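Long-range contacts in PrgZ (Enterococcus faecalis, PDB 4FAJ), which binds a peptide pheromone as an extracellular, membrane-anchored receptor and probably serves peptide uptake, as other solute-binding proteins of its family do: residues S163-A168 / D179-K184; D308-T313 / L538-I543; E455-K460 / M489-Y494. One frame throughout, in Å; residues are numbered along the deposited sequence. Where two conformers were deposited one is given.

How the contacts relate
Three contacts, well separated in space, illustrate how a peptide-binding protein of solute-binding family 5 ties separate parts of its chain together, over short and long spans. Contact 1 (163-168 with 179-184) closes a short loop before contact 2 opens; their centres lie about 45 Å apart, on opposite sides of the chain's centre. Contact 2 (308-313 with 538-543) spans more than two hundred residues, and contact 3 (455-460 with 489-494) is nested inside that span, about 37 Å away between centres. Contacts 1 and 3 come nearest, about 11 Å between closest atoms. Contact 3 borders the bound peptide through Leu-457 and Met-489, whereas the side chain of Tyr-311 in contact 2 is about 8 Å from a bound zinc ion.

Contact 1 (S163-A168 / D179-K184); sequences SAIKNA and DTLAVK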
loop_
_atom_site.group_PDB
_atom_site.type_symbol
_atom_site.label_atom_id
_atom_site.label_comp_id
_atom_site.label_asym_id
_atom_site.label_seq_id
_atom_site.Cartn_x
_atom_site.Cartn_y
_atom_site.Cartn_z
ATOM N N SER A 163 13.707 -9.308 -2.021
ATOM C CA SER A 163 13.952 -10.748 -2.197
ATOM C C SER A 163 14.595 -11.113 -3.518
ATOM O O SER A 163 15.304 -12.113 -3.597
ATOM C CB SER A 163 12.650 -11.543 -2.041
ATOM O OG SER A 163 12.105 -11.311 -0.761
ATOM N N ALA A 164 14.370 -10.301 -4.547
ATOM C CA ALA A 164 14.993 -10.515 -5.863
ATOM C C ALA A 164 16.522 -10.405 -5.872
ATOM O O ALA A 164 17.185 -10.999 -6.723
ATOM C CB ALA A 164 14.392 -9.542 -6.882
ATOM N N ILE A 165 17.080 -9.654 -4.925
ATOM C CA ILE A 165 18.514 -9.374 -4.903
ATOM C C ILE A 165 19.275 -10.554 -4.312
ATOM O O ILE A 165 18.856 -11.121 -3.306
ATOM C CB ILE A 165 18.819 -8.092 -4.090
ATOM C CG1 ILE A 165 18.148 -6.883 -4.743
ATOM C CG2 ILE A 165 20.332 -7.853 -3.962
ATOM C CD1 ILE A 165 18.250 -5.593 -3.922
ATOM N N LYS A 166 20.397 -10.905 -4.935
ATOM C CA LYS A 166 21.215 -12.025 -4.467
ATOM C C LYS A 166 21.578 -11.867 -2.986
ATOM O O LYS A 166 21.929 -10.773 -2.524
ATOM C CB LYS A 166 22.479 -12.186 -5.304
ATOM C CG LYS A 166 23.131 -13.561 -5.177
ATOM C CD LYS A 166 24.655 -13.510 -5.270
ATOM C CE LYS A 166 25.132 -12.936 -6.586
ATOM N NZ LYS A 166 26.594 -13.149 -6.827
ATOM N N ASN A 167 21.450 -12.977 -2.261
ATOM C CA ASN A 167 21.727 -13.074 -0.823
ATOM C C ASN A 167 20.666 -12.481 0.099
ATOM O O ASN A 167 20.749 -12.667 1.311
ATOM C CB ASN A 167 23.123 -12.531 -0.472
ATOM C CG ASN A 167 24.235 -13.353 -1.087
ATOM O OD1 ASN A 167 24.103 -14.563 -1.241
ATOM N ND2 ASN A 167 25.334 -12.702 -1.450
ATOM N N ALA A 168 19.663 -11.789 -0.444
ATOM C CA ALA A 168 18.595 -11.234 0.396
ATOM C C ALA A 168 17.859 -12.350 1.152
ATOM O O ALA A 168 17.454 -12.153 2.295
ATOM C CB ALA A 168 17.613 -10.418 -0.432
ATOM N N ASP A 179 26.075 -7.485 5.034
ATOM C CA ASP A 179 27.095 -6.992 4.091
ATOM C C ASP A 179 27.225 -7.863 2.833
ATOM O O ASP A 179 27.863 -7.457 1.866
ATOM C CB ASP A 179 28.461 -6.860 4.775
ATOM C CG ASP A 179 29.009 -8.191 5.258
ATOM O OD1 ASP A 179 28.290 -8.915 5.973
ATOM O OD2 ASP A 179 30.165 -8.515 4.933
ATOM N N THR A 180 26.629 -9.056 2.855
ATOM C CA THR A 180 26.631 -9.948 1.699
ATOM C C THR A 180 25.574 -9.570 0.646
ATOM O O THR A 180 25.573 -10.136 -0.439
ATOM C CB THR A 180 26.439 -11.440 2.118
ATOM O OG1 THR A 180 25.136 -11.627 2.675
ATOM C CG2 THR A 180 27.498 -11.866 3.149
ATOM N N LEU A 181 24.675 -8.637 0.958
ATOM C CA LEU A 181 23.662 -8.200 -0.028
ATOM C C LEU A 181 24.380 -7.785 -1.319
ATOM O O LEU A 181 25.335 -7.010 -1.275
ATOM C CB LEU A 181 22.814 -7.053 0.523
ATOM C CG LEU A 181 21.561 -6.667 -0.272
ATOM C CD1 LEU A 181 20.514 -7.777 -0.249
ATOM C CD2 LEU A 181 20.962 -5.368 0.260
ATOM N N ALA A 182 23.949 -8.325 -2.457
ATOM C CA ALA A 182 24.677 -8.144 -3.717
ATOM C C ALA A 182 24.385 -6.777 -4.332
ATOM O O ALA A 182 23.813 -6.673 -5.420
ATOM C CB ALA A 182 24.351 -9.272 -4.703
ATOM N N VAL A 183 24.759 -5.739 -3.586
ATOM C CA VAL A 183 24.687 -4.359 -4.020
ATOM C C VAL A 183 26.009 -3.705 -3.638
ATOM O O VAL A 183 26.464 -3.857 -2.503
ATOM C CB VAL A 183 23.532 -3.617 -3.326
ATOM C CG1 VAL A 183 23.506 -2.154 -3.769
ATOM C CG2 VAL A 183 22.197 -4.311 -3.616
ATOM N N LYS A 184 26.639 -3.001 -4.578
ATOM C CA LYS A 184 27.894 -2.309 -4.278
ATOM C C LYS A 184 28.030 -0.970 -5.006
ATOM O O LYS A 184 27.479 -0.782 -6.095
ATOM C CB LYS A 184 29.089 -3.207 -4.603
ATOM C CG LYS A 184 29.430 -3.325 -6.085
ATOM C CD LYS A 184 30.596 -4.275 -6.318
ATOM C CE LYS A 184 30.940 -4.374 -7.794
ATOM N NZ LYS A 184 32.192 -5.150 -8.031
#
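A type II turn from Ile-165 to Ala-168 is pinned here against the inverse gamma turn centred on Ala-182, where the chain enters the edge strand 183-186 of an antiparallel sheet. Two hydrogen bonds join them. Ala-182 N donates to Lys-166 O at 3.2 Å, and Asn-167 ND2 reaches Thr-180 O at 2.8 Å. Each donor stands above the plane of its carbonyl, although Thr-180 O lies close to the amide plane of Asn-167. The amide is further fixed by Gln-176, whose NE2 is bonded to Asn-167 OD1. Of the Lys-166 side chain it is chiefly CB that touches, 3.5 Å from Ala-182 CB, while the bent chain carries NZ away to a salt bridge with Glu-194.

Beside the two hydrogen bonds lies an apolar cluster. With CG anti to the backbone N (chi1 -169°), Leu-181 places CD1 3.7 Å from Ile-165 CG2 and 3.9 Å from Ala-168 CB. Leu-181 and Val-183 both pack in turn on helix 139-150, meeting at Trp-146. Ile-165 crosses these two side chains obliquely, its CG2 branch anti to the backbone N (CG1 at chi1 -62°) and directed between them, 4.0 Å from Val-183 CG2.

Contact 2 (D308-T313 / L538-I543); sequences DKEYST and LEKSKI
Glu-310 grips the opposite segment by both its ends. Its carboxylate oxygen OE2 accepts two bonds from Ser-541, from OG at 2.8 Å along the anti lone pair and from the backbone N at 3.0 Å, the latter arriving from above the carboxylate plane. OE1 takes a hydrogen bond from a water that also accepts one from Lys-540 NZ, and is bonded to Tyr-287 OH as well. Lys-540 NZ is itself bonded to Tyr-287 O. Although OE1 and Lys-540 NZ are 5.0 Å apart, the nearby positive charge would probably help keep the carboxylate ionised. At the backbone, Glu-310 O receives Glu-539 N at 3.0 Å in its carbonyl plane, together with a CA-H...O contact from Leu-538.

An Asx turn positions this residue: Asp-308 OD2 accepts from Glu-310 N at 2.8 Å, within a type I turn that leads into the strand. Beyond CG the glutamate runs extended (chi2 175°), its CB and CG passing alongside Glu-539 O.

The packing is lighter. Tyr-311 and Leu-538 form an antiparallel non-hydrogen-bonded pair, and Leu-538 CD2 comes 4.3 Å from Tyr-311 CB. Both lean on Leu-297, since strand 528-539 runs antiparallel to 311-324 and also to 294-297 within a larger mixed sheet.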
loop_
_atom_site.group_PDB
_atom_site.type_symbol
_atom_site.label_atom_id
_atom_site.label_comp_id
_atom_site.label_asym_id
_atom_site.label_seq_id
_atom_site.Cartn_x
_atom_site.Cartn_y
_atom_site.Cartn_z
ATOM N N ASP A 308 -21.241 17.081 -10.334
ATOM C CA ASP A 308 -20.547 18.355 -10.178
ATOM C C ASP A 308 -19.380 18.442 -11.153
ATOM O O ASP A 308 -18.728 17.440 -11.448
ATOM C CB ASP A 308 -20.039 18.509 -8.741
ATOM C CG ASP A 308 -19.604 19.923 -8.419
ATOM O OD1 ASP A 308 -20.380 20.635 -7.768
ATOM O OD2 ASP A 308 -18.486 20.322 -8.798
ATOM N N LYS A 309 -19.105 19.647 -11.638
ATOM C CA LYS A 309 -18.008 19.852 -12.583
ATOM C C LYS A 309 -16.647 19.528 -11.970
ATOM O O LYS A 309 -15.712 19.231 -12.691
ATOM C CB LYS A 309 -18.014 21.284 -13.134
ATOM C CG LYS A 309 -17.729 22.352 -12.099
ATOM C CD LYS A 309 -17.830 23.761 -12.675
ATOM C CE LYS A 309 -17.450 24.792 -11.616
ATOM N NZ LYS A 309 -18.260 24.656 -10.380
ATOM N N GLU A 310 -16.545 19.588 -10.640
ATOM C CA GLU A 310 -15.280 19.341 -9.946
ATOM C C GLU A 310 -15.162 17.920 -9.357
ATOM O O GLU A 310 -14.193 17.621 -8.672
ATOM C CB GLU A 310 -15.063 20.421 -8.879
ATOM C CG GLU A 310 -14.700 21.760 -9.508
ATOM C CD GLU A 310 -14.576 22.907 -8.520
ATOM O OE1 GLU A 310 -15.181 22.852 -7.423
ATOM O OE2 GLU A 310 -13.866 23.878 -8.856
ATOM N N TYR A 311 -16.135 17.064 -9.659
ATOM C CA TYR A 311 -16.144 15.653 -9.240
ATOM C C TYR A 311 -15.260 14.795 -10.150
ATOM O O TYR A 311 -15.257 14.974 -11.370
ATOM C CB TYR A 311 -17.584 15.107 -9.295
ATOM C CG TYR A 311 -17.742 13.644 -8.878
ATOM C CD1 TYR A 311 -17.691 12.611 -9.818
ATOM C CD2 TYR A 311 -17.955 13.301 -7.541
ATOM C CE1 TYR A 311 -17.850 11.262 -9.432
ATOM C CE2 TYR A 311 -18.111 11.971 -7.148
ATOM C CZ TYR A 311 -18.056 10.954 -8.094
ATOM O OH TYR A 311 -18.216 9.637 -7.678
ATOM N N SER A 312 -14.530 13.849 -9.562
ATOM C CA SER A 312 -13.893 12.788 -10.354
ATOM C C SER A 312 -13.874 11.490 -9.553
ATOM O O SER A 312 -13.875 11.528 -8.335
ATOM C CB SER A 312 -12.470 13.185 -10.746
ATOM O OG SER A 312 -11.626 13.262 -9.607
ATOM N N THR A 313 -13.894 10.352 -10.242
ATOM C CA THR A 313 -13.593 9.075 -9.602
ATOM C C THR A 313 -12.554 8.340 -10.434
ATOM O O THR A 313 -12.619 8.345 -11.661
ATOM C CB THR A 313 -14.838 8.192 -9.401
ATOM O OG1 THR A 313 -14.459 6.981 -8.720
ATOM C CG2 THR A 313 -15.478 7.839 -10.720
ATOM N N LEU A 538 -14.050 15.842 -4.764
ATOM C CA LEU A 538 -14.119 17.139 -5.396
ATOM C C LEU A 538 -12.713 17.701 -5.405
ATOM O O LEU A 538 -11.966 17.499 -4.457
ATOM C CB LEU A 538 -15.029 18.072 -4.603
ATOM C CG LEU A 538 -16.476 17.615 -4.445
ATOM C CD1 LEU A 538 -17.237 18.538 -3.482
ATOM C CD2 LEU A 538 -17.155 17.544 -5.816
ATOM N N GLU A 539 -12.340 18.410 -6.468
ATOM C CA GLU A 539 -11.053 19.098 -6.491
ATOM C C GLU A 539 -11.198 20.439 -7.186
ATOM O O GLU A 539 -11.814 20.530 -8.239
ATOM C CB GLU A 539 -9.985 18.228 -7.168
ATOM C CG GLU A 539 -8.602 18.860 -7.179
ATOM C CD GLU A 539 -7.502 17.851 -7.434
ATOM O OE1 GLU A 539 -7.245 17.018 -6.542
ATOM O OE2 GLU A 539 -6.897 17.895 -8.529
ATOM N N LYS A 540 -10.658 21.488 -6.578
ATOM C CA LYS A 540 -10.853 22.833 -7.111
ATOM C C LYS A 540 -10.214 22.889 -8.499
ATOM O O LYS A 540 -9.144 22.312 -8.720
ATOM C CB LYS A 540 -10.251 23.896 -6.186
ATOM C CG LYS A 540 -10.859 23.956 -4.776
ATOM C CD LYS A 540 -12.225 24.620 -4.755
ATOM C CE LYS A 540 -12.789 24.691 -3.325
ATOM N NZ LYS A 540 -14.083 25.414 -3.256
ATOM N N SER A 541 -10.886 23.589 -9.412
ATOM C CA SER A 541 -10.456 23.725 -10.810
ATOM C C SER A 541 -9.068 24.342 -10.938
ATOM O O SER A 541 -8.316 23.998 -11.849
ATOM C CB SER A 541 -11.451 24.595 -11.581
ATOM O OG SER A 541 -12.779 24.128 -11.423
ATOM N N LYS A 542 -8.730 25.245 -10.019
ATOM C CA LYS A 542 -7.452 25.974 -10.061
ATOM C C LYS A 542 -6.223 25.058 -9.896
ATOM O O LYS A 542 -5.113 25.437 -10.280
ATOM C CB LYS A 542 -7.431 27.067 -8.980
ATOM C CG LYS A 542 -7.240 26.505 -7.566
ATOM C CD LYS A 542 -7.536 27.511 -6.445
ATOM C CE LYS A 542 -7.296 26.840 -5.091
ATOM N NZ LYS A 542 -7.750 27.605 -3.896
ATOM N N ILE A 543 -6.416 23.871 -9.311
ATOM C CA ILE A 543 -5.326 22.915 -9.117
ATOM C C ILE A 543 -4.953 22.255 -10.435
ATOM O O ILE A 543 -5.782 21.579 -11.040
ATOM C CB ILE A 543 -5.709 21.776 -8.125
ATOM C CG1 ILE A 543 -6.156 22.340 -6.768
ATOM C CG2 ILE A 543 -4.551 20.776 -7.958
ATOM C CD1 ILE A 543 -5.277 23.395 -6.211
HETATM O O HOH W 1 -15.613 25.086 -5.632
#

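Contact 3 (E455-K460 / M489-Y494); sequences ERLTKK and MNHGGY
Leu-457 lies obliquely across the imidazole of His-491, and this crossing carries the apolar half of the contact. Its CB sits over one ring face in a CH-pi contact, 4.1 Å from the centroid of the His-491 ring and 14° off the normal. On the same side of the ring plane, CD2 stands just outside the CG-ND1 border, 3.9 Å from His-491 CB. In both residues CG is anti to the carbonyl carbon, and these first torsions bring the ring and the leucine chain against each other. The opposite face is covered by the histidine's own segment: Met-489 O stands over the middle of the ring, 3.4 Å above its plane. Held between aliphatic carbon and carbonyl oxygen, the ring is fixed in rotation by a hydrogen bond between ND1 and Glu-323 OE2, and the carboxylate would probably favour a polarised or protonated imidazole.

Lys-460 supplies the second half. Its chain lies along the turn's carbonyls, with CG 3.2 Å from His-491 O, then bends at its last torsion (chi4 63°) so that CE approaches Asn-490 O and Gly-493 N. NZ makes no direct bond to the turn; two waters bridge it to Asn-490 O, some of these links being weak.

Positive phi at Lys-460 and two bonds back into the last turn of helix 450-459 mark a Schellman motif, here set against the type I turn Asn-490 to Gly-493. The last turn of the helix, through Leu-457, and Met-489 just before the type I turn also border the bound peptide, packing on its apolar side chains, as expected of a family 5 solute-binding protein.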
loop_
_atom_site.group_PDB
_atom_site.type_symbol
_atom_site.label_atom_id
_atom_site.label_comp_id
_atom_site.label_asym_id
_atom_site.label_seq_id
_atom_site.Cartn_x
_atom_site.Cartn_y
_atom_site.Cartn_z
ATOM N N GLU A 455 -0.375 -1.712 14.667
ATOM C CA GLU A 455 0.309 -2.482 15.703
ATOM C C GLU A 455 -0.393 -3.824 15.970
ATOM O O GLU A 455 0.261 -4.863 16.100
ATOM C CB GLU A 455 0.411 -1.650 16.990
ATOM C CG GLU A 455 1.044 -2.367 18.180
ATOM C CD GLU A 455 0.964 -1.543 19.448
ATOM O OE1 GLU A 455 0.020 -1.763 20.248
ATOM O OE2 GLU A 455 1.834 -0.663 19.639
ATOM N N ARG A 456 -1.720 -3.803 16.041
ATOM C CA ARG A 456 -2.471 -5.033 16.280
ATOM C C ARG A 456 -2.371 -6.009 15.103
ATOM O O ARG A 456 -2.327 -7.212 15.312
ATOM C CB ARG A 456 -3.923 -4.719 16.624
ATOM C CG ARG A 456 -4.053 -4.048 17.987
ATOM C CD ARG A 456 -5.488 -3.825 18.390
ATOM N NE ARG A 456 -6.229 -5.076 18.485
ATOM C CZ ARG A 456 -7.485 -5.177 18.911
ATOM N NH1 ARG A 456 -8.158 -4.095 19.306
ATOM N NH2 ARG A 456 -8.065 -6.370 18.953
ATOM N N LEU A 457 -2.309 -5.492 13.879
ATOM C CA LEU A 457 -2.090 -6.350 12.707
ATOM C C LEU A 457 -0.720 -7.010 12.775
ATOM O O LEU A 457 -0.607 -8.209 12.546
ATOM C CB LEU A 457 -2.209 -5.568 11.398
ATOM C CG LEU A 457 -3.634 -5.254 10.940
ATOM C CD1 LEU A 457 -3.590 -4.249 9.806
ATOM C CD2 LEU A 457 -4.396 -6.543 10.526
ATOM N N THR A 458 0.307 -6.224 13.113
ATOM C CA THR A 458 1.674 -6.740 13.206
ATOM C C THR A 458 1.783 -7.837 14.258
ATOM O O THR A 458 2.470 -8.825 14.037
ATOM C CB THR A 458 2.707 -5.620 13.501
ATOM O OG1 THR A 458 2.654 -4.638 12.466
ATOM C CG2 THR A 458 4.142 -6.179 13.581
ATOM N N LYS A 459 1.085 -7.669 15.384
ATOM C CA LYS A 459 1.107 -8.649 16.474
ATOM C C LYS A 459 0.078 -9.776 16.313
ATOM O O LYS A 459 0.041 -10.696 17.130
ATOM C CB LYS A 459 0.896 -7.943 17.826
ATOM C CG LYS A 459 1.999 -6.935 18.164
ATOM C CD LYS A 459 1.659 -6.128 19.422
ATOM C CE LYS A 459 2.858 -5.326 19.922
ATOM N NZ LYS A 459 3.758 -6.137 20.798
ATOM N N LYS A 460 -0.748 -9.704 15.268
ATOM C CA LYS A 460 -1.871 -10.641 15.054
ATOM C C LYS A 460 -2.886 -10.627 16.200
ATOM O O LYS A 460 -3.527 -11.636 16.513
ATOM C CB LYS A 460 -1.376 -12.064 14.755
ATOM C CG LYS A 460 -0.425 -12.156 13.564
ATOM C CD LYS A 460 -0.117 -13.606 13.209
ATOM C CE LYS A 460 0.629 -13.737 11.882
ATOM N NZ LYS A 460 1.967 -13.082 11.906
ATOM N N MET A 489 3.499 -9.119 5.615
ATOM C CA MET A 489 2.154 -8.632 5.299
ATOM C C MET A 489 1.061 -9.698 5.446
ATOM O O MET A 489 -0.119 -9.395 5.267
ATOM C CB MET A 489 2.131 -8.048 3.877
ATOM C CG MET A 489 3.094 -6.875 3.672
ATOM S SD MET A 489 2.709 -5.486 4.756
ATOM C CE MET A 489 3.837 -5.790 6.116
ATOM N N ASN A 490 1.450 -10.927 5.781
ATOM C CA ASN A 490 0.504 -12.031 5.979
ATOM C C ASN A 490 -0.048 -11.972 7.404
ATOM O O ASN A 490 0.319 -12.768 8.256
ATOM C CB ASN A 490 1.208 -13.374 5.713
ATOM C CG ASN A 490 0.244 -14.542 5.553
ATOM O OD1 ASN A 490 -0.924 -14.457 5.917
ATOM N ND2 ASN A 490 0.744 -15.650 4.996
ATOM N N HIS A 491 -0.935 -11.013 7.646
ATOM C CA HIS A 491 -1.409 -10.706 9.007
ATOM C C HIS A 491 -2.208 -11.860 9.626
ATOM O O HIS A 491 -2.170 -12.075 10.838
ATOM C CB HIS A 491 -2.241 -9.414 8.996
ATOM C CG HIS A 491 -1.513 -8.240 8.419
ATOM N ND1 HIS A 491 -2.045 -7.438 7.426
ATOM C CD2 HIS A 491 -0.277 -7.752 8.679
ATOM C CE1 HIS A 491 -1.167 -6.498 7.118
ATOM N NE2 HIS A 491 -0.085 -6.671 7.854
ATOM N N GLY A 492 -2.930 -12.591 8.779
ATOM C CA GLY A 492 -3.738 -13.726 9.210
ATOM C C GLY A 492 -2.991 -15.027 9.468
ATOM O O GLY A 492 -3.541 -15.948 10.069
ATOM N N GLY A 493 -1.743 -15.117 9.024
ATOM C CA GLY A 493 -0.962 -16.344 9.194
ATOM C C GLY A 493 -1.413 -17.507 8.322
ATOM O O GLY A 493 -1.269 -18.665 8.706
ATOM N N TYR A 494 -1.972 -17.211 7.153
ATOM C CA TYR A 494 -2.274 -18.255 6.174
ATOM C C TYR A 494 -0.983 -18.940 5.711
ATOM O O TYR A 494 0.012 -18.269 5.470
ATOM C CB TYR A 494 -3.011 -17.643 4.980
ATOM C CG TYR A 494 -3.158 -18.549 3.783
ATOM C CD1 TYR A 494 -4.176 -19.494 3.725
ATOM C CD2 TYR A 494 -2.294 -18.444 2.692
ATOM C CE1 TYR A 494 -4.326 -20.319 2.609
ATOM C CE2 TYR A 494 -2.436 -19.278 1.571
ATOM C CZ TYR A 494 -3.460 -20.205 1.541
ATOM O OH TYR A 494 -3.614 -21.029 0.445
HETATM O O HOH W 2 3.560 -12.847 9.265
HETATM O O HOH W 3 2.310 -15.068 9.421
#